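Local coordinates for protein beta-glycosidase (Bacteroides caccae, PDB 6T2R) that acts as an endo-beta-galactosidase of glycoside hydrolase family 16, an endo-acting O-glycanase of a gut bacterium that starts the breakdown of mucin, at residues A[55-60]-A[233-238]; A[113-118]-A[252-257]; A[141-146]-A[159-164]; A[154-159]-A[178-183]; A[187-192]-A[202-207]. All blocks are in the same frame, centred on the assembly; numbering follows the deposited sequence.

Contact 1 (A[55-60]-A[233-238])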
# COMPACT_ATOMS: atom_id res chain seq x y z
N PRO A 55 8.04 -11.19 -8.91
CA PRO A 55 6.58 -11.30 -8.78
C PRO A 55 5.85 -10.33 -9.72
O PRO A 55 6.46 -9.33 -10.10
CB PRO A 55 6.26 -10.99 -7.31
CG PRO A 55 7.62 -10.92 -6.58
CD PRO A 55 8.70 -10.81 -7.65
N ASP A 56 4.60 -10.65 -10.09
CA ASP A 56 3.76 -9.90 -11.06
C ASP A 56 3.74 -8.40 -10.72
O ASP A 56 3.64 -7.57 -11.65
CB ASP A 56 2.29 -10.36 -11.07
CG ASP A 56 2.00 -11.57 -11.93
OD1 ASP A 56 2.97 -12.17 -12.42
OD2 ASP A 56 0.81 -11.92 -12.10
N TRP A 57 3.79 -8.06 -9.43
CA TRP A 57 3.67 -6.66 -8.97
C TRP A 57 4.98 -5.94 -9.25
O TRP A 57 4.92 -4.74 -9.52
CB TRP A 57 3.27 -6.60 -7.49
CG TRP A 57 4.40 -6.79 -6.53
CD1 TRP A 57 4.79 -7.95 -5.94
CD2 TRP A 57 5.27 -5.77 -6.04
NE1 TRP A 57 5.83 -7.72 -5.09
CE2 TRP A 57 6.15 -6.39 -5.12
CE3 TRP A 57 5.38 -4.39 -6.25
CZ2 TRP A 57 7.13 -5.69 -4.43
CZ3 TRP A 57 6.37 -3.70 -5.58
CH2 TRP A 57 7.21 -4.34 -4.66
N GLN A 58 6.10 -6.66 -9.14
CA GLN A 58 7.45 -6.04 -9.11
C GLN A 58 8.15 -6.15 -10.48
O GLN A 58 9.26 -5.59 -10.60
CB GLN A 58 8.27 -6.69 -8.00
CG GLN A 58 9.24 -5.71 -7.37
CD GLN A 58 10.10 -6.40 -6.36
OE1 GLN A 58 9.87 -7.57 -6.07
NE2 GLN A 58 11.06 -5.67 -5.81
N ASN A 59 7.53 -6.89 -11.41
CA ASN A 59 7.88 -7.03 -12.84
C ASN A 59 8.38 -5.78 -13.54
O ASN A 59 9.17 -5.91 -14.49
CB ASN A 59 6.62 -7.21 -13.69
CG ASN A 59 6.51 -8.66 -13.97
OD1 ASN A 59 7.43 -9.33 -13.60
ND2 ASN A 59 5.46 -9.11 -14.60
N THR A 60 7.72 -4.66 -13.27
CA THR A 60 7.80 -3.44 -14.10
C THR A 60 8.56 -2.35 -13.35
O THR A 60 8.75 -1.25 -13.95
CB THR A 60 6.37 -3.03 -14.44
OG1 THR A 60 5.66 -2.90 -13.19
CG2 THR A 60 5.70 -4.03 -15.36
N ASP A 233 2.86 2.14 -5.15
CA ASP A 233 3.52 1.86 -6.44
C ASP A 233 2.48 1.56 -7.50
O ASP A 233 1.49 0.87 -7.20
CB ASP A 233 4.53 0.71 -6.30
CG ASP A 233 3.89 -0.64 -6.01
OD1 ASP A 233 3.45 -0.85 -4.85
OD2 ASP A 233 3.76 -1.43 -6.95
N MET A 234 2.72 2.12 -8.68
CA MET A 234 2.02 1.79 -9.92
C MET A 234 2.47 0.38 -10.32
O MET A 234 3.64 -0.02 -10.03
CB MET A 234 2.34 2.80 -11.03
CG MET A 234 1.63 2.55 -12.35
SD MET A 234 -0.14 2.34 -12.20
CE MET A 234 -0.67 3.99 -11.75
N GLN A 235 1.55 -0.33 -10.94
CA GLN A 235 1.69 -1.74 -11.34
C GLN A 235 0.95 -1.86 -12.67
O GLN A 235 -0.13 -1.22 -12.84
CB GLN A 235 1.14 -2.65 -10.23
CG GLN A 235 1.94 -2.58 -8.95
CD GLN A 235 1.41 -3.37 -7.78
OE1 GLN A 235 0.32 -3.96 -7.80
NE2 GLN A 235 2.16 -3.34 -6.71
N LEU A 236 1.52 -2.65 -13.58
CA LEU A 236 0.92 -2.91 -14.92
C LEU A 236 1.02 -4.40 -15.27
O LEU A 236 2.16 -4.93 -15.27
CB LEU A 236 1.66 -2.05 -15.97
CG LEU A 236 1.27 -0.58 -16.01
CD1 LEU A 236 2.19 0.19 -16.98
CD2 LEU A 236 -0.19 -0.41 -16.41
N GLY A 237 -0.13 -5.04 -15.51
CA GLY A 237 -0.23 -6.44 -15.95
C GLY A 237 -0.03 -7.47 -14.84
O GLY A 237 0.54 -7.16 -13.76
N GLY A 238 -0.45 -8.70 -15.14
CA GLY A 238 -0.37 -9.88 -14.25
C GLY A 238 -1.63 -10.72 -14.43
O GLY A 238 -2.54 -10.30 -15.18
O HOH W 1 3.68 -4.38 -12.49
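The six-membered half of the Trp-57 indole meets two polar side chains, Asp-233 and Gln-235. With CG placed between the backbone N and the carbonyl carbon (chi1 81°), the ring turns its CE3 edge to Asp-233, and OD2 lies near the ring plane at 3.4 Å from CE3. Gln-235 reaches across with an extended chain that brings its NE2 to 3.5 Å from Trp-57 CB, the amide inclined 47° to the indole. The same NE2 donates to the syn lone pair of Asp-233 OD2, although 2.5 Å is short enough to leave the exact length doubtful. Farther along, Asp-56 OD2 sits 3.2 Å from Gly-238 CA and accepts from Ser-239 N. A water links Leu-236 N (3.0 Å) with Thr-60 OG1 (2.6 Å), a hydroxyl also bonded to Thr-94. The contact joins the loop after strand 48-49 to the one leaving strand 228-233, beside strands 92-98 and 125-130, where Trp-127 stacks edge-to-face on Trp-57 and bonds to Asp-233 OD1.

Contact 2 (A[113-118]-A[252-257])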
# COMPACT_ATOMS: atom_id res chain seq x y z
N ARG A 113 -3.83 9.51 0.90
CA ARG A 113 -4.83 10.21 0.06
C ARG A 113 -4.28 10.27 -1.37
O ARG A 113 -3.15 10.80 -1.59
CB ARG A 113 -5.19 11.57 0.68
CG ARG A 113 -6.15 12.36 -0.19
CD ARG A 113 -6.57 13.67 0.44
NE ARG A 113 -7.80 14.18 -0.15
CZ ARG A 113 -7.88 15.22 -0.98
NH1 ARG A 113 -6.79 15.85 -1.39
NH2 ARG A 113 -9.04 15.58 -1.47
N ALA A 114 -5.04 9.73 -2.32
CA ALA A 114 -4.56 9.46 -3.68
C ALA A 114 -5.71 9.60 -4.65
O ALA A 114 -6.87 9.23 -4.29
CB ALA A 114 -3.98 8.07 -3.78
N ARG A 115 -5.37 10.06 -5.86
CA ARG A 115 -6.30 10.12 -7.00
C ARG A 115 -5.77 9.14 -8.06
O ARG A 115 -4.59 9.21 -8.36
CB ARG A 115 -6.41 11.57 -7.48
CG ARG A 115 -7.30 11.72 -8.72
CD ARG A 115 -7.86 13.13 -8.92
NE ARG A 115 -6.76 14.04 -9.12
CZ ARG A 115 -6.78 15.35 -8.90
NH1 ARG A 115 -7.85 15.96 -8.44
NH2 ARG A 115 -5.68 16.05 -9.08
N LEU A 116 -6.64 8.28 -8.58
CA LEU A 116 -6.29 7.21 -9.55
C LEU A 116 -6.87 7.57 -10.92
O LEU A 116 -7.81 8.37 -10.93
CB LEU A 116 -6.86 5.87 -9.05
CG LEU A 116 -6.45 5.48 -7.64
CD1 LEU A 116 -6.97 4.11 -7.25
CD2 LEU A 116 -4.93 5.52 -7.47
N HIS A 117 -6.36 6.90 -11.96
CA HIS A 117 -6.74 7.06 -13.39
C HIS A 117 -6.92 5.67 -14.04
O HIS A 117 -5.97 4.90 -14.00
CB HIS A 117 -5.72 7.94 -14.12
CG HIS A 117 -5.57 9.29 -13.50
ND1 HIS A 117 -6.34 10.37 -13.89
CD2 HIS A 117 -4.79 9.72 -12.48
CE1 HIS A 117 -6.06 11.41 -13.12
NE2 HIS A 117 -5.09 11.04 -12.24
N GLY A 118 -8.11 5.38 -14.59
CA GLY A 118 -8.41 4.13 -15.31
C GLY A 118 -7.42 3.87 -16.43
O GLY A 118 -7.03 4.81 -17.09
N GLU A 252 -1.06 7.54 -14.56
CA GLU A 252 -0.52 8.03 -13.27
C GLU A 252 -1.44 7.67 -12.10
O GLU A 252 -2.62 7.40 -12.32
CB GLU A 252 -0.43 9.55 -13.18
CG GLU A 252 -0.26 10.25 -14.49
CD GLU A 252 -0.05 11.72 -14.27
OE1 GLU A 252 0.91 12.25 -14.82
OE2 GLU A 252 -0.78 12.30 -13.46
N MET A 253 -0.84 7.64 -10.92
CA MET A 253 -1.55 7.76 -9.62
C MET A 253 -0.91 8.98 -8.98
O MET A 253 0.30 9.18 -9.18
CB MET A 253 -1.39 6.55 -8.71
CG MET A 253 0.05 6.15 -8.46
SD MET A 253 0.23 4.66 -7.40
CE MET A 253 -1.15 4.93 -6.28
N GLU A 254 -1.73 9.80 -8.34
CA GLU A 254 -1.30 11.05 -7.66
C GLU A 254 -1.50 10.84 -6.17
O GLU A 254 -2.62 10.45 -5.77
CB GLU A 254 -2.13 12.24 -8.13
CG GLU A 254 -2.46 12.18 -9.60
CD GLU A 254 -3.42 13.25 -10.05
OE1 GLU A 254 -3.07 14.43 -9.90
OE2 GLU A 254 -4.51 12.88 -10.58
N VAL A 255 -0.47 11.15 -5.41
CA VAL A 255 -0.53 10.99 -3.94
C VAL A 255 -0.35 12.37 -3.29
O VAL A 255 0.75 12.97 -3.40
CB VAL A 255 0.51 9.98 -3.47
CG1 VAL A 255 0.32 9.62 -2.01
CG2 VAL A 255 0.49 8.74 -4.35
N ASP A 256 -1.40 12.79 -2.61
CA ASP A 256 -1.47 14.05 -1.83
C ASP A 256 -0.65 13.90 -0.55
O ASP A 256 0.16 14.82 -0.26
CB ASP A 256 -2.93 14.39 -1.57
CG ASP A 256 -3.18 15.79 -1.06
OD1 ASP A 256 -2.23 16.60 -1.05
OD2 ASP A 256 -4.32 16.03 -0.64
N TRP A 257 -0.86 12.82 0.23
CA TRP A 257 -0.16 12.66 1.54
C TRP A 257 -0.27 11.24 2.10
O TRP A 257 -1.15 10.46 1.69
CB TRP A 257 -0.61 13.68 2.62
CG TRP A 257 -2.09 13.87 2.81
CD1 TRP A 257 -2.82 14.96 2.43
CD2 TRP A 257 -3.04 12.99 3.48
NE1 TRP A 257 -4.14 14.80 2.76
CE2 TRP A 257 -4.30 13.62 3.42
CE3 TRP A 257 -2.95 11.73 4.09
CZ2 TRP A 257 -5.46 13.03 3.94
CZ3 TRP A 257 -4.10 11.15 4.58
CH2 TRP A 257 -5.32 11.80 4.55
O HOH W 2 -4.13 5.36 -11.08
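Glu-254 carries the closely knit part of this antiparallel pairing: its buried carboxylate is held by Arg-115 of the facing strand and His-117 just beyond it. Arg-115 grips it side-on, NE to OE2 at 2.9 Å and NH2 to OE1 at 3.2 Å, in the guanidinium plane but above that of the carboxylate. A bend at chi3 (62°) turns the arginine head back over the acid. From the opposite face, His-117 NE2 donates to the same OE2 at 2.5 Å, so short that its exact length is doubtful, the oxygen lying at the imidazole edge. Two bonds on OE2 and one on OE1 probably favour a charged carboxylate. Beneath them the backbones of Arg-115 and Glu-254 form a hydrogen-bonded pair, whereas Leu-116 and Met-253 pack side by side on the buried face.

At the other end, also closely packed, Asp-256 and Trp-257 both face Arg-113 in a classic beta bulge. Arg-113 runs extended, CB over one face of the Trp-257 ring, a CH-pi contact 3.6 Å from the centroid of the six-membered ring, and its NH1 forms a salt bridge to Asp-256 OD2 at 2.6 Å. Looseness is confined to the Leu-116/His-117 end, where the strands part and a water accepts from His-117 N and donates to Glu-252 O. Strand 251-263 continues the sheet to strand 74-81, while strand 108-116 also pairs with strand 187-195, whose Phe-187 packs against both arginines.

Contact 3 (A[141-146]-A[159-164])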
# COMPACT_ATOMS: atom_id res chain seq x y z
N GLY A 141 5.01 -13.82 7.36
CA GLY A 141 5.18 -12.54 8.07
C GLY A 141 3.98 -11.66 7.90
O GLY A 141 3.84 -10.65 8.65
N GLY A 142 3.16 -11.99 6.91
CA GLY A 142 1.93 -11.24 6.64
C GLY A 142 2.10 -10.18 5.56
O GLY A 142 3.25 -9.73 5.29
N GLU A 143 0.98 -9.75 4.99
CA GLU A 143 0.88 -8.67 3.99
C GLU A 143 -0.47 -7.97 4.22
O GLU A 143 -1.48 -8.68 4.51
CB GLU A 143 0.95 -9.24 2.57
CG GLU A 143 0.95 -8.16 1.47
CD GLU A 143 0.67 -8.71 0.08
OE1 GLU A 143 -0.05 -8.07 -0.69
OE2 GLU A 143 1.17 -9.79 -0.23
N VAL A 144 -0.47 -6.64 4.15
CA VAL A 144 -1.67 -5.80 4.33
C VAL A 144 -1.81 -4.92 3.09
O VAL A 144 -0.97 -4.05 2.87
CB VAL A 144 -1.58 -4.98 5.62
CG1 VAL A 144 -2.78 -4.07 5.79
CG2 VAL A 144 -1.41 -5.89 6.83
N ASP A 145 -2.84 -5.16 2.31
CA ASP A 145 -3.16 -4.37 1.09
C ASP A 145 -4.14 -3.28 1.51
O ASP A 145 -5.32 -3.59 1.71
CB ASP A 145 -3.66 -5.33 0.02
CG ASP A 145 -2.61 -6.37 -0.35
OD1 ASP A 145 -1.42 -6.10 -0.11
OD2 ASP A 145 -2.99 -7.44 -0.86
N ILE A 146 -3.68 -2.05 1.66
CA ILE A 146 -4.56 -0.90 2.01
C ILE A 146 -5.37 -0.47 0.78
O ILE A 146 -6.51 -0.02 0.93
CB ILE A 146 -3.72 0.24 2.60
CG1 ILE A 146 -2.86 -0.27 3.76
CG2 ILE A 146 -4.61 1.40 2.98
CD1 ILE A 146 -1.81 0.69 4.31
N THR A 159 -7.27 -6.09 1.49
CA THR A 159 -6.96 -7.54 1.64
C THR A 159 -5.81 -7.76 2.61
O THR A 159 -5.00 -6.84 2.78
CB THR A 159 -6.56 -8.18 0.32
OG1 THR A 159 -7.33 -7.62 -0.73
CG2 THR A 159 -6.79 -9.68 0.33
N VAL A 160 -5.79 -8.93 3.26
CA VAL A 160 -4.62 -9.43 4.04
C VAL A 160 -4.23 -10.75 3.39
O VAL A 160 -5.11 -11.44 2.86
CB VAL A 160 -4.86 -9.60 5.56
CG1 VAL A 160 -5.33 -8.32 6.20
CG2 VAL A 160 -5.85 -10.71 5.90
N HIS A 161 -2.95 -11.07 3.44
CA HIS A 161 -2.40 -12.40 3.10
C HIS A 161 -1.51 -12.86 4.24
O HIS A 161 -0.82 -11.99 4.88
CB HIS A 161 -1.61 -12.30 1.79
CG HIS A 161 -2.41 -11.65 0.74
ND1 HIS A 161 -3.28 -12.36 -0.03
CD2 HIS A 161 -2.51 -10.36 0.36
CE1 HIS A 161 -3.86 -11.53 -0.88
NE2 HIS A 161 -3.42 -10.31 -0.64
N SER A 162 -1.48 -14.17 4.47
CA SER A 162 -0.68 -14.78 5.55
C SER A 162 -0.37 -16.24 5.21
O SER A 162 -0.91 -16.76 4.26
CB SER A 162 -1.45 -14.71 6.83
OG SER A 162 -2.63 -15.51 6.78
N HIS A 163 0.34 -16.92 6.10
CA HIS A 163 0.48 -18.41 6.07
C HIS A 163 -0.91 -19.03 6.06
O HIS A 163 -1.15 -19.99 5.34
CB HIS A 163 1.29 -18.84 7.28
CG HIS A 163 1.32 -20.30 7.53
ND1 HIS A 163 2.07 -21.14 6.76
CD2 HIS A 163 0.70 -21.06 8.47
CE1 HIS A 163 1.94 -22.36 7.23
NE2 HIS A 163 1.09 -22.35 8.27
N TYR A 164 -1.82 -18.46 6.82
CA TYR A 164 -3.17 -19.03 7.05
C TYR A 164 -4.00 -18.86 5.78
O TYR A 164 -4.60 -19.84 5.38
CB TYR A 164 -3.76 -18.35 8.29
CG TYR A 164 -5.12 -18.81 8.74
CD1 TYR A 164 -6.26 -18.17 8.27
CD2 TYR A 164 -5.27 -19.80 9.70
CE1 TYR A 164 -7.52 -18.52 8.73
CE2 TYR A 164 -6.53 -20.18 10.15
CZ TYR A 164 -7.66 -19.54 9.65
OH TYR A 164 -8.90 -19.84 10.12
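His-161 meets Asp-145 and Glu-143 on one face of the antiparallel pairing of strands 143-145 and 159-161. Its NE2 makes a weak hydrogen bond to Asp-145 OD2, 2.9 Å long but bent to 128° at the hydrogen; the oxygen lies at the edge of the imidazole, whose plane is 52° from that of the carboxylate. Glu-143 runs alongside the histidine, pointing the same way, and its OE1 comes to 3.5 Å from CD2 of the ring. That reach follows from a fully extended glutamate, CG anti to the backbone N (chi1 -175°).

Backbone pairing sets these groups in place. Glu-143 with His-161 and Asp-145 with Thr-159 are hydrogen-bonded pairs, with Glu-143 N to His-161 O at 2.9 Å and Asp-145 N to Thr-159 O at 2.8 Å. Val-144 and Val-160 point to the other face, against Leu-199 and Phe-201. Farther out, Trp-138 NE1 donates a hydrogen bond to the other oxygen of Glu-143, OE2, while Trp-127 of strand 125-130 packs against both acids. Asp-145 OD2 also lies close to Glu-148 OE1.

Glu-143, Asp-145 and Glu-148 match the ExDxxE signature of glycoside hydrolase family 16, spread over strands 143-145 and 147-148 of the beta-jelly roll, with a corner at Ile-146. In relatives the first glutamate is the nucleophile and the last the acid/base, so this acidic row probably marks the active-site cleft here too.

Contact 4 (A[154-159]-A[178-183])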
# COMPACT_ATOMS: atom_id res chain seq x y z
N SER A 154 -14.63 1.20 -10.39
CA SER A 154 -15.10 2.20 -9.42
C SER A 154 -15.13 1.59 -8.01
O SER A 154 -15.85 2.12 -7.12
CB SER A 154 -16.46 2.67 -9.83
OG SER A 154 -17.37 1.59 -9.67
N ILE A 155 -14.40 0.49 -7.80
CA ILE A 155 -14.22 -0.13 -6.45
C ILE A 155 -12.73 -0.37 -6.24
O ILE A 155 -12.01 -0.46 -7.24
CB ILE A 155 -14.98 -1.44 -6.35
CG1 ILE A 155 -14.49 -2.40 -7.45
CG2 ILE A 155 -16.49 -1.18 -6.35
CD1 ILE A 155 -14.76 -3.87 -7.21
N VAL A 156 -12.32 -0.54 -4.99
CA VAL A 156 -10.94 -0.99 -4.64
C VAL A 156 -11.09 -2.23 -3.78
O VAL A 156 -12.13 -2.40 -3.12
CB VAL A 156 -10.11 0.08 -3.92
CG1 VAL A 156 -9.91 1.32 -4.78
CG2 VAL A 156 -10.70 0.42 -2.56
N TYR A 157 -10.04 -3.04 -3.78
CA TYR A 157 -9.86 -4.20 -2.88
C TYR A 157 -9.02 -3.73 -1.70
O TYR A 157 -7.98 -3.07 -1.88
CB TYR A 157 -9.19 -5.35 -3.64
CG TYR A 157 -10.00 -5.91 -4.79
CD1 TYR A 157 -10.16 -5.20 -5.97
CD2 TYR A 157 -10.57 -7.16 -4.71
CE1 TYR A 157 -10.89 -5.70 -7.03
CE2 TYR A 157 -11.29 -7.69 -5.77
CZ TYR A 157 -11.45 -6.96 -6.93
OH TYR A 157 -12.17 -7.46 -7.96
N GLN A 158 -9.45 -4.13 -0.51
CA GLN A 158 -8.58 -4.16 0.68
C GLN A 158 -8.47 -5.63 1.13
O GLN A 158 -9.51 -6.34 1.09
CB GLN A 158 -9.15 -3.18 1.70
CG GLN A 158 -9.20 -1.73 1.18
CD GLN A 158 -9.67 -0.76 2.24
OE1 GLN A 158 -10.84 -0.80 2.65
NE2 GLN A 158 -8.76 0.09 2.72
N THR A 159 -7.27 -6.09 1.49
CA THR A 159 -6.96 -7.54 1.64
C THR A 159 -5.81 -7.76 2.61
O THR A 159 -5.00 -6.84 2.78
CB THR A 159 -6.56 -8.18 0.32
OG1 THR A 159 -7.33 -7.62 -0.73
CG2 THR A 159 -6.79 -9.68 0.33
N ASN A 178 -12.22 -7.61 1.04
CA ASN A 178 -13.54 -7.07 0.64
C ASN A 178 -13.32 -5.85 -0.26
O ASN A 178 -12.36 -5.11 -0.05
CB ASN A 178 -14.38 -6.73 1.88
CG ASN A 178 -15.86 -6.71 1.58
OD1 ASN A 178 -16.33 -7.60 0.93
ND2 ASN A 178 -16.58 -5.70 2.05
N THR A 179 -14.25 -5.63 -1.18
CA THR A 179 -14.29 -4.44 -2.05
C THR A 179 -15.24 -3.40 -1.46
O THR A 179 -16.10 -3.74 -0.66
CB THR A 179 -14.73 -4.77 -3.47
OG1 THR A 179 -16.07 -5.20 -3.35
CG2 THR A 179 -13.87 -5.82 -4.13
N ILE A 180 -14.98 -2.16 -1.80
CA ILE A 180 -15.80 -0.99 -1.42
C ILE A 180 -15.72 0.01 -2.57
O ILE A 180 -14.70 0.10 -3.27
CB ILE A 180 -15.35 -0.43 -0.06
CG1 ILE A 180 -16.26 0.69 0.42
CG2 ILE A 180 -13.89 -0.01 -0.06
CD1 ILE A 180 -16.31 0.85 1.91
N PRO A 181 -16.83 0.69 -2.91
CA PRO A 181 -16.82 1.66 -3.99
C PRO A 181 -15.95 2.86 -3.61
O PRO A 181 -15.87 3.17 -2.41
CB PRO A 181 -18.29 2.10 -4.18
CG PRO A 181 -19.10 1.04 -3.43
CD PRO A 181 -18.18 0.49 -2.36
N ILE A 182 -15.42 3.52 -4.64
CA ILE A 182 -14.69 4.81 -4.54
C ILE A 182 -15.32 5.85 -5.49
O ILE A 182 -16.10 5.47 -6.37
CB ILE A 182 -13.19 4.60 -4.83
CG1 ILE A 182 -12.96 4.11 -6.26
CG2 ILE A 182 -12.57 3.64 -3.81
CD1 ILE A 182 -11.54 4.30 -6.72
N ASN A 183 -14.93 7.11 -5.32
CA ASN A 183 -15.15 8.18 -6.33
C ASN A 183 -13.95 8.12 -7.25
O ASN A 183 -12.91 8.66 -6.93
CB ASN A 183 -15.31 9.54 -5.65
CG ASN A 183 -16.39 9.51 -4.60
OD1 ASN A 183 -16.14 9.77 -3.43
ND2 ASN A 183 -17.59 9.13 -5.01
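Tyr-157 and Thr-179 face each other from neighbouring antiparallel strands of the beta-jelly roll, 155-159 and 178-181. Their side chains point the same way, and the threonine methyl CG2 sits over one face of the phenol ring, 3.6 Å from its centroid, in a CH-pi contact. Thr-179 CG2 touches Ile-155 CD1 at 3.8 Å, the isoleucine crossing it at a slant. On the reverse face, Val-156 meets Ile-182 at about a right angle, Val-156 CG1 3.7 Å from Ile-182 CG2, and Val-156 CG2 lies 4.1 Å from Ile-180 CG2. This apolar side lies against Tyr-190 and Val-203 of strands 187-195 and 198-203. Gln-158 points inward there; its amide is satisfied by Ile-146 O, His-202 O and Asn-208 ND2. Reciprocal bonds at Val-156/Ile-180 and Gln-158/Asn-178 hold the ladder. Ile-155 and Pro-181 form a non-hydrogen-bonded pair, where proline's missing N-H costs the ladder nothing; the next bond, Ile-182 N to Ser-154 O, is 2.9 Å long, nearly straight at 171° but from above the carbonyl plane.

Contact 5 (A[187-192]-A[202-207])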
# COMPACT_ATOMS: atom_id res chain seq x y z
N PHE A 187 -9.86 12.32 -5.38
CA PHE A 187 -9.01 11.84 -4.27
C PHE A 187 -9.89 11.00 -3.34
O PHE A 187 -11.07 11.34 -3.10
CB PHE A 187 -8.36 12.98 -3.50
CG PHE A 187 -7.18 13.61 -4.20
CD1 PHE A 187 -5.91 13.04 -4.11
CD2 PHE A 187 -7.32 14.79 -4.92
CE1 PHE A 187 -4.83 13.59 -4.78
CE2 PHE A 187 -6.23 15.35 -5.55
CZ PHE A 187 -5.00 14.74 -5.51
N ASN A 188 -9.33 9.93 -2.81
CA ASN A 188 -9.98 9.10 -1.78
C ASN A 188 -8.92 8.85 -0.73
O ASN A 188 -7.72 8.87 -1.07
CB ASN A 188 -10.53 7.83 -2.40
CG ASN A 188 -11.57 8.08 -3.48
OD1 ASN A 188 -12.74 8.17 -3.18
ND2 ASN A 188 -11.15 8.11 -4.74
N VAL A 189 -9.34 8.59 0.50
CA VAL A 189 -8.41 8.29 1.62
C VAL A 189 -8.49 6.79 1.95
O VAL A 189 -9.52 6.36 2.48
CB VAL A 189 -8.73 9.14 2.85
CG1 VAL A 189 -7.74 8.86 3.98
CG2 VAL A 189 -8.74 10.63 2.49
N TYR A 190 -7.42 6.04 1.67
CA TYR A 190 -7.28 4.60 1.97
C TYR A 190 -6.59 4.43 3.31
O TYR A 190 -5.51 5.04 3.51
CB TYR A 190 -6.57 3.91 0.79
CG TYR A 190 -7.25 4.20 -0.53
CD1 TYR A 190 -8.38 3.50 -0.90
CD2 TYR A 190 -6.81 5.22 -1.36
CE1 TYR A 190 -9.04 3.78 -2.09
CE2 TYR A 190 -7.45 5.51 -2.56
CZ TYR A 190 -8.56 4.78 -2.92
OH TYR A 190 -9.19 5.04 -4.11
N GLY A 191 -7.21 3.67 4.21
CA GLY A 191 -6.73 3.51 5.59
C GLY A 191 -6.87 2.09 6.14
O GLY A 191 -7.75 1.31 5.68
N VAL A 192 -5.97 1.72 7.05
CA VAL A 192 -6.05 0.50 7.88
C VAL A 192 -5.69 0.92 9.30
O VAL A 192 -4.79 1.80 9.43
CB VAL A 192 -5.14 -0.62 7.34
CG1 VAL A 192 -3.63 -0.30 7.49
CG2 VAL A 192 -5.51 -1.97 7.97
N HIS A 202 -10.60 1.10 6.05
CA HIS A 202 -11.47 2.26 5.78
C HIS A 202 -11.11 2.79 4.40
O HIS A 202 -9.93 2.71 4.02
CB HIS A 202 -11.30 3.37 6.84
CG HIS A 202 -11.71 2.96 8.21
ND1 HIS A 202 -10.79 2.54 9.15
CD2 HIS A 202 -12.93 2.87 8.79
CE1 HIS A 202 -11.44 2.25 10.27
NE2 HIS A 202 -12.77 2.43 10.07
N VAL A 203 -12.13 3.25 3.69
CA VAL A 203 -12.03 4.18 2.54
C VAL A 203 -12.87 5.41 2.88
O VAL A 203 -14.05 5.23 3.28
CB VAL A 203 -12.50 3.47 1.25
CG1 VAL A 203 -12.52 4.41 0.09
CG2 VAL A 203 -11.62 2.27 0.94
N ASN A 204 -12.28 6.61 2.80
CA ASN A 204 -12.87 7.91 3.20
C ASN A 204 -13.52 7.82 4.59
O ASN A 204 -14.56 8.39 4.75
CB ASN A 204 -13.86 8.37 2.12
CG ASN A 204 -13.18 8.43 0.77
OD1 ASN A 204 -12.04 8.86 0.70
ND2 ASN A 204 -13.83 7.97 -0.28
N GLY A 205 -12.97 7.08 5.55
CA GLY A 205 -13.58 7.05 6.90
C GLY A 205 -14.76 6.09 7.04
O GLY A 205 -15.13 5.81 8.17
N LYS A 206 -15.27 5.52 5.94
CA LYS A 206 -16.23 4.41 5.92
C LYS A 206 -15.48 3.09 6.18
O LYS A 206 -14.46 2.82 5.55
CB LYS A 206 -16.96 4.44 4.58
CG LYS A 206 -18.04 3.38 4.37
CD LYS A 206 -19.46 3.75 4.83
CE LYS A 206 -19.98 2.89 5.97
NZ LYS A 206 -21.12 3.52 6.68
N ARG A 207 -15.98 2.28 7.11
CA ARG A 207 -15.44 0.93 7.41
C ARG A 207 -15.77 0.03 6.23
O ARG A 207 -16.96 -0.07 5.89
CB ARG A 207 -16.02 0.36 8.71
CG ARG A 207 -15.70 -1.12 8.90
CD ARG A 207 -15.84 -1.68 10.32
NE ARG A 207 -16.89 -1.06 11.13
CZ ARG A 207 -18.19 -1.26 10.98
NH1 ARG A 207 -18.63 -2.08 10.04
NH2 ARG A 207 -19.04 -0.62 11.77
O HOH W 3 -10.26 6.02 5.09
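Gly-191 and His-202 form an antiparallel hydrogen-bonded pair, N to O at 2.9 Å in both directions, and Tyr-190 with Val-203 makes the non-hydrogen-bonded pair that follows. One step on, Asn-204 N donates to Val-189 O at 2.8 Å before the second segment leaves in a type I' turn from Val-203 to Lys-206. Asn-204 and Gly-205 both take positive phi, and a water donating to Val-189 O and accepting from Gly-205 N bridges the turn to the strand.

Because the turn carries its backbone away, Asn-204 continues the ladder with its side chain. Swung beside its own N (chi1 -55°), the amide takes two nearly straight bonds: OD1 accepts from Val-189 N at 2.7 Å, standing in for the backbone carbonyl of a regular ladder, and ND2 donates to Asn-188 OD1 at 3.1 Å. The second bond lies in both the donor's amide plane and the acceptor's carbonyl plane, on a lone pair, with the two amides 32° apart. Asn-188 is steadied through ND2 by Asn-183 O. The inner side is apolar: Tyr-190 and Val-203 run side by side, with CD1 3.9 Å from CG2.

Strands 187-195 and 198-203 form a beta hairpin of the jelly roll; 187-195 also pairs with 108-116, and the type I' turn links 198-203 to 206-212. Val-156, Gln-158 and Ile-180 of strands 155-161 and 177-181 pack against the Tyr-190 and Val-203 side.

Overall arrangement
Following the chain from its N terminus, 55-60 opens the longest loop, closed by contact 1, and 113-118 opens contact 2 before contact 1 has closed, so these two cross. Everything else nests inside both. Contacts 3 and 4 cross each other: 141-146 and 154-159 come first, 159-164 closes contact 3, and 178-183 closes contact 4, with Thr-159 shared on strand 155-161. Contact 5 follows in series as a local hairpin. The chain then returns at 233-238 to close contact 1 and at 252-257 to close contact 2. Contacts 2 and 5 join through neighbouring strands 108-116 and 187-195, contact 5 packs on contacts 3 and 4, and Met-234 touches Met-253 between contacts 1 and 2.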